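Sulfur oxidation protein soxB (Thermus thermophilus, PDB 2WDD) hydrolyses the sulfur-sulfur bond of a cysteine S-thiosulfonate in the Sox sulfur oxidation pathway, probably at its pair of bound manganese ions. Local coordinates at residues A[89-92]-A[93-97]. Sequence-based numbering, arbitrary orientation. Where two conformers were deposited one is given.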
loop_
_atom_site.group_PDB
_atom_site.type_symbol
_atom_site.label_atom_id
_atom_site.label_comp_id
_atom_site.label_asym_id
_atom_site.label_seq_id
_atom_site.Cartn_x
_atom_site.Cartn_y
_atom_site.Cartn_z
ATOM N N VAL A 89 8.217 -3.618 -16.208
ATOM C CA VAL A 89 8.837 -4.100 -17.450
ATOM C C VAL A 89 8.562 -5.597 -17.635
ATOM O O VAL A 89 8.726 -6.373 -16.700
ATOM C CB VAL A 89 10.347 -3.761 -17.486
ATOM C CG1 VAL A 89 11.039 -4.434 -18.675
ATOM C CG2 VAL A 89 10.535 -2.243 -17.553
ATOM N N ASP A 90 8.107 -5.975 -18.830
ATOM C CA ASP A 90 7.792 -7.376 -19.164
ATOM C C ASP A 90 6.727 -7.998 -18.282
ATOM O O ASP A 90 6.635 -9.224 -18.192
ATOM C CB ASP A 90 9.046 -8.267 -19.107
ATOM C CG ASP A 90 10.223 -7.695 -19.880
ATOM O OD1 ASP A 90 10.015 -7.139 -20.978
ATOM O OD2 ASP A 90 11.364 -7.860 -19.404
ATOM N N PHE A 91 5.917 -7.174 -17.626
ATOM C CA PHE A 91 4.974 -7.715 -16.654
ATOM C C PHE A 91 4.109 -8.892 -17.067
ATOM O O PHE A 91 4.122 -9.929 -16.399
ATOM C CB PHE A 91 4.135 -6.640 -15.974
ATOM C CG PHE A 91 3.252 -7.186 -14.892
ATOM C CD1 PHE A 91 3.768 -7.470 -13.635
ATOM C CD2 PHE A 91 1.930 -7.508 -15.158
ATOM C CE1 PHE A 91 2.957 -8.006 -12.635
ATOM C CE2 PHE A 91 1.124 -8.073 -14.183
ATOM C CZ PHE A 91 1.635 -8.317 -12.915
ATOM N N VAL A 92 3.302 -8.722 -18.108
ATOM C CA VAL A 92 2.408 -9.806 -18.482
ATOM C C VAL A 92 3.188 -11.082 -18.790
ATOM O O VAL A 92 2.825 -12.164 -18.321
ATOM C CB VAL A 92 1.469 -9.422 -19.627
ATOM C CG1 VAL A 92 0.658 -10.642 -20.067
ATOM C CG2 VAL A 92 0.554 -8.277 -19.203
ATOM N N GLU A 93 4.266 -10.949 -19.566
ATOM C CA GLU A 93 5.075 -12.109 -19.921
ATOM C C GLU A 93 5.604 -12.814 -18.677
ATOM O O GLU A 93 5.520 -14.042 -18.569
ATOM C CB GLU A 93 6.231 -11.705 -20.842
ATOM C CG GLU A 93 5.780 -11.126 -22.174
ATOM C CD GLU A 93 6.912 -10.987 -23.176
ATOM O OE1 GLU A 93 7.634 -11.980 -23.407
ATOM O OE2 GLU A 93 7.067 -9.890 -23.750
ATOM N N LEU A 94 6.116 -12.045 -17.723
ATOM C CA LEU A 94 6.645 -12.635 -16.496
ATOM C C LEU A 94 5.558 -13.200 -15.582
ATOM O O LEU A 94 5.789 -14.175 -14.872
ATOM C CB LEU A 94 7.551 -11.650 -15.753
ATOM C CG LEU A 94 8.772 -11.250 -16.586
ATOM C CD1 LEU A 94 9.709 -10.357 -15.779
ATOM C CD2 LEU A 94 9.509 -12.495 -17.106
ATOM N N ALA A 95 4.367 -12.603 -15.615
ATOM C CA ALA A 95 3.264 -13.111 -14.810
ATOM C C ALA A 95 2.869 -14.498 -15.345
ATOM O O ALA A 95 2.557 -15.414 -14.568
ATOM C CB ALA A 95 2.078 -12.135 -14.865
ATOM N N ARG A 96 2.904 -14.663 -16.664
ATOM C CA ARG A 96 2.592 -15.969 -17.250
ATOM C C ARG A 96 3.701 -16.963 -16.909
ATOM O O ARG A 96 3.454 -18.153 -16.739
ATOM C CB ARG A 96 2.452 -15.869 -18.768
ATOM C CG ARG A 96 1.473 -14.809 -19.229
ATOM C CD ARG A 96 0.147 -15.406 -19.605
ATOM N NE ARG A 96 -0.738 -14.407 -20.194
ATOM C CZ ARG A 96 -1.976 -14.177 -19.777
ATOM N NH1 ARG A 96 -2.473 -14.876 -18.764
ATOM N NH2 ARG A 96 -2.706 -13.246 -20.371
ATOM N N THR A 97 4.930 -16.471 -16.834
ATOM C CA THR A 97 6.087 -17.322 -16.589
ATOM C C THR A 97 6.169 -17.873 -15.173
ATOM O O THR A 97 6.294 -19.090 -14.965
ATOM C CB THR A 97 7.385 -16.540 -16.944
ATOM O OG1 THR A 97 7.382 -16.210 -18.338
ATOM C CG2 THR A 97 8.641 -17.347 -16.596
#
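Phe91 and Ala95 meet one turn apart on the helix, the methyl CB of Ala95 lying over one face of the phenyl ring, displaced toward its rim, with CE2 of Phe91 the nearest ring atom at 4.2 Å. With CG anti to the backbone N (chi1 -175°) and hence beside its own carbonyl carbon, the ring is placed where one face meets the methyl of Ala95. It extends to Met47 and Thr409, while Ala95 also packs on Tyr84 of helix 81-86. On another side, Val92 and Arg96 run side by side and point the same way: CG1 of Val92 rests 4.0 Å from NE of Arg96, meeting the guanidinium obliquely. The bend at chi2 (-100°) carries the arginine chain along the valine, and CG of Arg96 passes 3.1 Å from Val92 O. The same NE forms a salt bridge with the terminal carboxylate of Gly562, and NH2 donates a hydrogen bond to Pro412 O, linking this partly buried helix to the C-terminus.

These pairs belong to the first turns of helix 91-98, for which Asp90 is the N-cap residue. Its side chain makes no capping bond; the carboxylate instead forms a salt bridge with Arg78. Asp90 CB lies 3.9 Å from CG of Leu94, whose backbone N donates to Asp90 O at 2.9 Å. Successive i to i+4 bonds follow, from Ala95 N to Phe91 O and from Arg96 N to Val92 O. Glu93 O takes two bonds from opposite faces of its carbonyl plane, from Thr97 N and, at 2.9 Å, from Thr97 OG1, which sits 38° out of that plane.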